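Local coordinates for carbohydrate-binding module family 14 protein (PDB 4Z4A) that probably binds chitin through a family 14 carbohydrate-binding module, as an effector (avirulence protein Avr4) of the fungus Pseudocercospora fuligena, at residues V27-D32 / C44-P49; K34-K37 / K42-L45; G78-D83 / D89-T94. All coordinates share one frame; numbering follows the deposited sequence.

Contact 1: V27-D32 / C44-P49; sequences VCPAAD and CLYPSP. With EDO (1,2-ethanediol), chain K; EDO (1,2-ethanediol), chain P.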
loop_
_atom_site.group_PDB
_atom_site.type_symbol
_atom_site.label_atom_id
_atom_site.label_comp_id
_atom_site.label_asym_id
_atom_site.label_seq_id
_atom_site.Cartn_x
_atom_site.Cartn_y
_atom_site.Cartn_z
ATOM N N VAL B 27 12.715 3.253 13.649
ATOM C CA VAL B 27 11.759 4.317 13.675
ATOM C C VAL B 27 11.562 4.777 12.244
ATOM O O VAL B 27 12.345 4.409 11.354
ATOM C CB VAL B 27 12.222 5.489 14.573
ATOM C CG1 VAL B 27 12.382 5.023 16.017
ATOM C CG2 VAL B 27 13.518 6.087 14.065
ATOM N N CYS B 28 10.511 5.545 12.002
ATOM C CA CYS B 28 10.278 6.091 10.661
ATOM C C CYS B 28 11.196 7.248 10.360
ATOM O O CYS B 28 11.355 8.112 11.186
ATOM C CB CYS B 28 8.831 6.545 10.516
ATOM S SG CYS B 28 7.786 5.086 10.519
ATOM N N PRO B 29 11.784 7.287 9.142
ATOM C CA PRO B 29 12.583 8.450 8.833
ATOM C C PRO B 29 11.685 9.663 8.530
ATOM O O PRO B 29 10.892 9.654 7.591
ATOM C CB PRO B 29 13.414 8.004 7.632
ATOM C CG PRO B 29 12.567 6.958 6.959
ATOM C CD PRO B 29 11.919 6.225 8.119
ATOM N N ALA B 30 11.843 10.723 9.329
ATOM C CA ALA B 30 10.978 11.879 9.220
ATOM C C ALA B 30 11.110 12.587 7.885
ATOM O O ALA B 30 10.181 13.246 7.441
ATOM C CB ALA B 30 11.287 12.878 10.339
ATOM N N ALA B 31 12.290 12.520 7.275
ATOM C CA ALA B 31 12.509 13.219 6.037
ATOM C C ALA B 31 11.501 12.763 4.987
ATOM O O ALA B 31 11.013 13.563 4.199
ATOM C CB ALA B 31 13.899 12.991 5.538
ATOM N N ASP B 32 11.210 11.465 4.951
ATOM C CA ASP B 32 10.293 10.960 3.935
ATOM C C ASP B 32 8.839 11.447 4.165
ATOM O O ASP B 32 8.106 11.760 3.223
ATOM C CB ASP B 32 10.299 9.440 3.893
ATOM C CG ASP B 32 11.520 8.853 3.190
ATOM O OD1 ASP B 32 12.102 9.530 2.314
ATOM O OD2 ASP B 32 11.818 7.662 3.462
ATOM N N CYS B 44 7.157 5.774 1.420
ATOM C CA CYS B 44 7.145 5.397 2.830
ATOM C C CYS B 44 6.977 3.876 2.989
ATOM O O CYS B 44 6.433 3.382 3.979
ATOM C CB CYS B 44 6.051 6.174 3.564
ATOM S SG CYS B 44 6.248 7.964 3.397
ATOM N N LEU B 45 7.517 3.155 2.000
ATOM C CA LEU B 45 7.625 1.701 2.063
ATOM C C LEU B 45 9.082 1.298 2.068
ATOM O O LEU B 45 9.881 1.796 1.255
ATOM C CB LEU B 45 6.904 1.055 0.866
ATOM C CG LEU B 45 5.399 1.278 0.736
ATOM C CD1 LEU B 45 4.845 0.711 -0.548
ATOM C CD2 LEU B 45 4.717 0.647 1.918
ATOM N N TYR B 46 9.408 0.318 2.915
ATOM C CA TYR B 46 10.803 -0.058 3.176
ATOM C C TYR B 46 10.893 -1.564 3.379
ATOM O O TYR B 46 9.935 -2.184 3.790
ATOM C CB TYR B 46 11.283 0.629 4.468
ATOM C CG TYR B 46 11.007 2.122 4.548
ATOM C CD1 TYR B 46 9.790 2.592 5.067
ATOM C CD2 TYR B 46 11.907 3.066 4.074
ATOM C CE1 TYR B 46 9.510 3.944 5.137
ATOM C CE2 TYR B 46 11.617 4.404 4.120
ATOM C CZ TYR B 46 10.414 4.841 4.668
ATOM O OH TYR B 46 10.101 6.184 4.702
ATOM N N PRO B 47 12.060 -2.149 3.109
ATOM C CA PRO B 47 12.318 -3.517 3.479
ATOM C C PRO B 47 12.283 -3.648 5.003
ATOM O O PRO B 47 12.530 -2.660 5.701
ATOM C CB PRO B 47 13.720 -3.800 2.947
ATOM C CG PRO B 47 14.252 -2.528 2.434
ATOM C CD PRO B 47 13.205 -1.487 2.470
ATOM N N SER B 48 11.941 -4.825 5.476
ATOM C CA SER B 48 12.093 -5.149 6.884
ATOM C C SER B 48 13.478 -5.763 7.089
ATOM O O SER B 48 13.801 -6.764 6.448
ATOM C CB SER B 48 11.043 -6.137 7.330
ATOM O OG SER B 48 11.413 -6.733 8.553
ATOM N N PRO B 49 14.293 -5.174 7.992
ATOM C CA PRO B 49 15.556 -5.842 8.333
ATOM C C PRO B 49 15.327 -7.168 9.066
ATOM O O PRO B 49 16.271 -7.891 9.331
ATOM C CB PRO B 49 16.278 -4.831 9.248
ATOM C CG PRO B 49 15.449 -3.598 9.287
ATOM C CD PRO B 49 14.061 -3.981 8.837
HETATM C C1 EDO K . 10.175 8.646 -0.996
HETATM O O1 EDO K . 9.473 8.020 -2.057
HETATM C C2 EDO K . 9.373 8.472 0.280
HETATM O O2 EDO K . 9.371 7.143 0.749
HETATM C C1 EDO P . 12.073 2.336 8.405
HETATM O O1 EDO P . 12.375 2.032 9.767
HETATM C C2 EDO P . 13.186 1.755 7.549
HETATM O O2 EDO P . 14.070 2.788 7.078
HETATM O O HOH W 1 8.946 7.476 7.040
#

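Contact 2: K34-K37 / K42-L45; sequences KTTK and KDCL. With EDO (1,2-ethanediol), chain K; EDO (1,2-ethanediol), chain Q; EDO (1,2-ethanediol), chain N.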
loop_
_atom_site.group_PDB
_atom_site.type_symbol
_atom_site.label_atom_id
_atom_site.label_comp_id
_atom_site.label_asym_id
_atom_site.label_seq_id
_atom_site.Cartn_x
_atom_site.Cartn_y
_atom_site.Cartn_z
ATOM N N LYS B 34 7.993 14.218 5.790
ATOM C CA LYS B 34 7.913 15.658 5.521
ATOM C C LYS B 34 7.944 15.993 4.048
ATOM O O LYS B 34 7.264 16.895 3.611
ATOM C CB LYS B 34 9.061 16.419 6.212
ATOM C CG LYS B 34 9.072 16.420 7.726
ATOM C CD LYS B 34 10.412 17.040 8.157
ATOM C CE LYS B 34 10.354 17.794 9.460
ATOM N NZ LYS B 34 10.567 16.873 10.607
ATOM N N THR B 35 8.747 15.271 3.275
ATOM C CA THR B 35 8.974 15.595 1.902
ATOM C C THR B 35 7.844 15.117 0.988
ATOM O O THR B 35 7.522 15.782 0.021
ATOM C CB THR B 35 10.306 14.981 1.445
ATOM O OG1 THR B 35 11.373 15.679 2.100
ATOM C CG2 THR B 35 10.496 15.146 -0.006
ATOM N N THR B 36 7.258 13.969 1.308
ATOM C CA THR B 36 6.249 13.300 0.432
ATOM C C THR B 36 4.845 13.290 1.006
ATOM O O THR B 36 3.885 13.121 0.239
ATOM C CB THR B 36 6.599 11.798 0.133
ATOM O OG1 THR B 36 6.537 10.996 1.316
ATOM C CG2 THR B 36 7.980 11.684 -0.534
ATOM N N LYS B 37 4.740 13.389 2.343
ATOM C CA LYS B 37 3.497 13.223 3.093
ATOM C C LYS B 37 2.954 11.798 2.880
ATOM O O LYS B 37 1.771 11.523 3.129
ATOM C CB LYS B 37 2.445 14.258 2.701
ATOM C CG LYS B 37 2.814 15.670 3.099
ATOM C CD LYS B 37 1.597 16.549 2.869
ATOM C CE LYS B 37 1.765 17.918 3.499
ATOM N NZ LYS B 37 2.456 18.753 2.504
ATOM N N LYS B 42 3.854 4.325 -3.604
ATOM C CA LYS B 42 5.163 3.742 -3.316
ATOM C C LYS B 42 5.958 4.485 -2.258
ATOM O O LYS B 42 7.052 4.037 -1.893
ATOM C CB LYS B 42 5.968 3.623 -4.595
ATOM C CG LYS B 42 5.412 2.544 -5.519
ATOM C CD LYS B 42 6.187 2.529 -6.821
ATOM C CE LYS B 42 5.451 1.802 -7.942
ATOM N NZ LYS B 42 5.049 0.409 -7.580
ATOM N N ASP B 43 5.432 5.600 -1.752
ATOM C CA ASP B 43 6.129 6.321 -0.718
ATOM C C ASP B 43 6.082 5.623 0.629
ATOM O O ASP B 43 5.064 5.012 0.953
ATOM C CB ASP B 43 5.520 7.709 -0.565
ATOM C CG ASP B 43 5.741 8.617 -1.749
ATOM O OD1 ASP B 43 6.784 8.495 -2.459
ATOM O OD2 ASP B 43 4.920 9.526 -1.902
ATOM N N CYS B 44 7.157 5.774 1.420
ATOM C CA CYS B 44 7.145 5.397 2.830
ATOM C C CYS B 44 6.977 3.876 2.989
ATOM O O CYS B 44 6.433 3.382 3.979
ATOM C CB CYS B 44 6.051 6.174 3.564
ATOM S SG CYS B 44 6.248 7.964 3.397
ATOM N N LEU B 45 7.517 3.155 2.000
ATOM C CA LEU B 45 7.625 1.701 2.063
ATOM C C LEU B 45 9.082 1.298 2.068
ATOM O O LEU B 45 9.881 1.796 1.255
ATOM C CB LEU B 45 6.904 1.055 0.866
ATOM C CG LEU B 45 5.399 1.278 0.736
ATOM C CD1 LEU B 45 4.845 0.711 -0.548
ATOM C CD2 LEU B 45 4.717 0.647 1.918
HETATM C C1 EDO K . 10.175 8.646 -0.996
HETATM O O1 EDO K . 9.473 8.020 -2.057
HETATM C C2 EDO K . 9.373 8.472 0.280
HETATM O O2 EDO K . 9.371 7.143 0.749
HETATM C C1 EDO Q . 2.804 -0.773 -3.538
HETATM O O1 EDO Q . 2.243 0.537 -3.382
HETATM C C2 EDO Q . 3.109 -1.083 -4.995
HETATM O O2 EDO Q . 4.224 -0.336 -5.442
HETATM C C1 EDO N . 5.260 -1.915 -10.399
HETATM O O1 EDO N . 6.103 -0.931 -9.756
HETATM C C2 EDO N . 4.283 -2.403 -9.346
HETATM O O2 EDO N . 3.372 -1.353 -8.946
#

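Contact 3: G78-D83 / D89-T94; sequences GLLWND and DWPENT. With EDO (1,2-ethanediol), chain R.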
loop_
_atom_site.group_PDB
_atom_site.type_symbol
_atom_site.label_atom_id
_atom_site.label_comp_id
_atom_site.label_asym_id
_atom_site.label_seq_id
_atom_site.Cartn_x
_atom_site.Cartn_y
_atom_site.Cartn_z
ATOM N N GLY B 78 4.504 -17.206 0.654
ATOM C CA GLY B 78 5.192 -17.551 -0.565
ATOM C C GLY B 78 5.713 -16.384 -1.384
ATOM O O GLY B 78 6.347 -16.612 -2.419
ATOM N N LEU B 79 5.366 -15.159 -0.984
ATOM C CA LEU B 79 5.847 -13.954 -1.662
ATOM C C LEU B 79 6.886 -13.293 -0.785
ATOM O O LEU B 79 6.857 -13.425 0.446
ATOM C CB LEU B 79 4.677 -13.013 -1.944
ATOM C CG LEU B 79 3.521 -13.548 -2.785
ATOM C CD1 LEU B 79 2.513 -12.433 -3.080
ATOM C CD2 LEU B 79 4.038 -14.155 -4.079
ATOM N N LEU B 80 7.816 -12.611 -1.434
ATOM C CA LEU B 80 8.926 -11.966 -0.788
ATOM C C LEU B 80 8.922 -10.499 -1.223
ATOM O O LEU B 80 8.475 -10.160 -2.307
ATOM C CB LEU B 80 10.252 -12.604 -1.204
ATOM C CG LEU B 80 10.432 -14.089 -0.841
ATOM C CD1 LEU B 80 11.822 -14.488 -1.265
ATOM C CD2 LEU B 80 10.128 -14.407 0.626
ATOM N N TRP B 81 9.513 -9.653 -0.395
ATOM C CA TRP B 81 9.637 -8.233 -0.767
ATOM C C TRP B 81 10.534 -7.995 -1.959
ATOM O O TRP B 81 11.630 -8.579 -2.063
ATOM C CB TRP B 81 10.185 -7.457 0.391
ATOM C CG TRP B 81 10.115 -5.954 0.198
ATOM C CD1 TRP B 81 11.164 -5.100 0.153
ATOM C CD2 TRP B 81 8.930 -5.150 0.059
ATOM N NE1 TRP B 81 10.726 -3.805 -0.002
ATOM C CE2 TRP B 81 9.349 -3.808 -0.024
ATOM C CE3 TRP B 81 7.549 -5.431 0.081
ATOM C CZ2 TRP B 81 8.441 -2.751 -0.167
ATOM C CZ3 TRP B 81 6.662 -4.389 -0.053
ATOM C CH2 TRP B 81 7.113 -3.062 -0.165
ATOM N N ASN B 82 10.060 -7.135 -2.860
ATOM C CA ASN B 82 10.810 -6.720 -4.046
ATOM C C ASN B 82 10.873 -5.198 -3.923
ATOM O O ASN B 82 9.919 -4.503 -4.281
ATOM C CB ASN B 82 10.103 -7.116 -5.314
ATOM C CG ASN B 82 10.710 -6.548 -6.589
ATOM O OD1 ASN B 82 11.633 -5.707 -6.598
ATOM N ND2 ASN B 82 10.118 -6.911 -7.699
ATOM N N ASP B 83 11.985 -4.728 -3.369
ATOM C CA ASP B 83 12.141 -3.279 -3.162
ATOM C C ASP B 83 12.261 -2.435 -4.411
ATOM O O ASP B 83 12.026 -1.193 -4.329
ATOM C CB ASP B 83 13.339 -3.029 -2.260
ATOM C CG ASP B 83 13.217 -1.720 -1.482
ATOM O OD1 ASP B 83 12.227 -1.479 -0.765
ATOM O OD2 ASP B 83 14.164 -0.920 -1.628
ATOM N N ASP B 89 6.154 -9.902 -3.991
ATOM C CA ASP B 89 6.306 -10.397 -5.353
ATOM C C ASP B 89 6.827 -11.856 -5.283
ATOM O O ASP B 89 7.191 -12.365 -4.222
ATOM C CB ASP B 89 7.228 -9.443 -6.130
ATOM C CG ASP B 89 7.187 -9.565 -7.665
ATOM O OD1 ASP B 89 6.429 -10.331 -8.286
ATOM O OD2 ASP B 89 7.891 -8.759 -8.321
ATOM N N TRP B 90 6.771 -12.484 -6.450
ATOM C CA TRP B 90 7.290 -13.861 -6.606
ATOM C C TRP B 90 8.724 -13.874 -6.091
ATOM O O TRP B 90 9.494 -12.933 -6.328
ATOM C CB TRP B 90 7.216 -14.261 -8.071
ATOM C CG TRP B 90 5.821 -14.439 -8.551
ATOM C CD1 TRP B 90 5.017 -13.533 -9.120
ATOM C CD2 TRP B 90 5.063 -15.661 -8.489
ATOM N NE1 TRP B 90 3.779 -14.074 -9.419
ATOM C CE2 TRP B 90 3.794 -15.394 -9.059
ATOM C CE3 TRP B 90 5.353 -16.954 -8.033
ATOM C CZ2 TRP B 90 2.796 -16.363 -9.146
ATOM C CZ3 TRP B 90 4.363 -17.932 -8.152
ATOM C CH2 TRP B 90 3.119 -17.635 -8.708
ATOM N N PRO B 91 9.109 -14.928 -5.396
ATOM C CA PRO B 91 10.454 -15.047 -4.816
ATOM C C PRO B 91 11.607 -14.813 -5.761
ATOM O O PRO B 91 12.636 -14.289 -5.333
ATOM C CB PRO B 91 10.513 -16.514 -4.342
ATOM C CG PRO B 91 9.136 -16.879 -4.077
ATOM C CD PRO B 91 8.246 -16.059 -4.981
ATOM N N GLU B 92 11.449 -15.154 -7.028
ATOM C CA GLU B 92 12.528 -14.998 -7.984
ATOM C C GLU B 92 12.880 -13.540 -8.214
ATOM O O GLU B 92 13.946 -13.242 -8.737
ATOM C CB GLU B 92 12.174 -15.637 -9.336
ATOM C CG GLU B 92 11.045 -14.957 -10.095
ATOM C CD GLU B 92 10.324 -15.822 -11.136
ATOM O OE1 GLU B 92 10.190 -15.364 -12.294
ATOM O OE2 GLU B 92 9.843 -16.932 -10.800
ATOM N N ASN B 93 11.923 -12.666 -7.896
ATOM C CA ASN B 93 12.136 -11.235 -8.044
ATOM C C ASN B 93 12.565 -10.503 -6.788
ATOM O O ASN B 93 12.602 -9.230 -6.772
ATOM C CB ASN B 93 10.828 -10.618 -8.514
ATOM C CG ASN B 93 10.389 -11.170 -9.836
ATOM O OD1 ASN B 93 11.223 -11.463 -10.712
ATOM N ND2 ASN B 93 9.075 -11.316 -10.014
ATOM N N THR B 94 12.925 -11.215 -5.741
ATOM C CA THR B 94 13.211 -10.548 -4.472
ATOM C C THR B 94 14.511 -9.766 -4.475
ATOM O O THR B 94 15.484 -10.124 -5.142
ATOM C CB THR B 94 13.221 -11.533 -3.301
ATOM O OG1 THR B 94 13.135 -10.806 -2.084
ATOM C CG2 THR B 94 14.471 -12.425 -3.321
HETATM C C1 EDO R . 17.353 -2.391 -0.456
HETATM O O1 EDO R . 17.039 -1.528 -1.555
HETATM C C2 EDO R . 16.606 -3.698 -0.572
HETATM O O2 EDO R . 17.102 -4.603 0.419
HETATM O O HOH W 2 10.077 -10.706 -4.621
#

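Contact 1: V27-D32 / C44-P49
Tyr46 reaches from strand 45-48 to the start of helix 30-36 and gives its phenol hydrogen to Asp32, with OH and OD2 2.6 Å apart. The tyrosine's CG lies beside the backbone N (chi1 -49°) and anti to the carbonyl carbon, which sends the ring toward the helix until its hydroxyl end meets the carboxylate. Asp32 comes from the opposite direction. Its OD2 lies at the ring's edge, in plane, and takes the hydroxyl on its anti side; carboxylate and ring planes are turned only 23° from each other. Pro29, at the N-cap position, brings CG obliquely to the ring, 3.8 Å from Tyr46 CZ. A water donates both to Tyr46 OH (2.9 Å) and to Pro29 O (3.0 Å), so the hydroxyl serves as donor and acceptor at once. Over one ring face lies an ethanediol, its C1 near the rim. Tyrosine suits this place because it spans the distance from strand to helix with an apolar ring and still ends in a polar group; proline supplies a compact apolar wall. The short bond, together with the water, implies a directional link that fixes the helix start against the edge strand and probably favours an ionised Asp32.

Contact 2: K34-K37 / K42-L45
Thr36, in the last turn of helix 30-36, packs against Asp43 and Cys44 in the loop that the Cys38-Cys44 disulfide closes, within a CBM14 (peritrophin-A) module. Its CB lies 3.5 Å from Asp43 OD2, the two side chains approaching from opposite directions, while OG1 stands 3.7 Å from Cys44 SG. These are packing contacts; the polar ends are satisfied elsewhere. With chi1 at 66°, OG1 sits between the backbone N and the carbonyl carbon, where it is hydrogen-bonded to Asp32 O one turn back and accepts from Cys38 N. Threonine suits the site because its hydroxyl serves both backbone groups and its small branched side chain fits beside Asp43 and Cys44. Its CG2 touches an ethanediol, probably from the crystallisation liquor. Asp43 divides its carboxylate: OD2 accepts from Gly40 N, tying it to the same loop, and OD1 accepts from O1 of that ethanediol at 2.8 Å. Further out, Lys37 is the first residue past the helix to leave helical angles, with positive phi (62°), and the chain continues through Cys38. Cys44 is tied through its backbone to Cys58 in strand 54-60, and its N donates to the ethanediol O2 over 2.7 Å, with an N-H...O angle of 163°.

Contact 3: G78-D83 / D89-T94
Leu80 and Asp89 form an antiparallel hydrogen-bonded pair: Leu80 N donates to Asp89 O and Asp89 N to Leu80 O, each over 2.9 Å. A water also donates to Leu80 O and to Trp90 O, bridging the segments. Asn82 lies beside Asp89, pointing the same way, since both have CG anti to the backbone N (chi1 172° for Asn82); chi2 values near zero leave amide and carboxylate nearly coplanar, 8° apart. Asn82 ND2 meets the anti lone pair of Asp89 OD2 at 3.0 Å, and Trp87 NE1 adds a weak bond to that oxygen. Asp89 OD1 takes weak bonds from Trp90 N and Asn93 ND2. Asparagine fits because one amide both donates, through ND2, and accepts, through OD1, weakly from Asn84 N and Lys85 N. Thr94 OG1 donates to Trp81 O at 2.7 Å and accepts from Cys96 N, a double role suited to a hydroxyl. Leu80 CD1 packs on Pro91 CB, 3.9 Å away. Trp81 NE1 is satisfied by Asp83 OD1, in the indole plane, and Trp90 NE1 by Ser77 O of the second subunit. Such a short two-stranded antiparallel sheet, 80-82 with 87-89, accompanying a three-stranded one, is characteristic of the CBM14 (peritrophin-A) fold.

How the contacts relate
Contacts 1 and 2 are neighbours, with centres about 9 Å apart; both use helix 30-36, share Cys44 and Leu45, and touch the same ethanediol. Together they set the start and end of that helix against strand 45-48, an outer strand of the three-stranded sheet, and the loop leading into it. Contact 3 follows later in the chain and belongs to the two-stranded sheet, its centre about 19 Å from that of contact 1 and 22 Å from that of contact 2, with contacts 2 and 3 on opposite sides of the chain's centre. Trp81 and Asp83 pack on Leu45 and Pro47, joining the two sheets. Disulfides Cys28-Cys58, Cys38-Cys44 and Cys52-Cys96 reinforce this small, helix-poor protein.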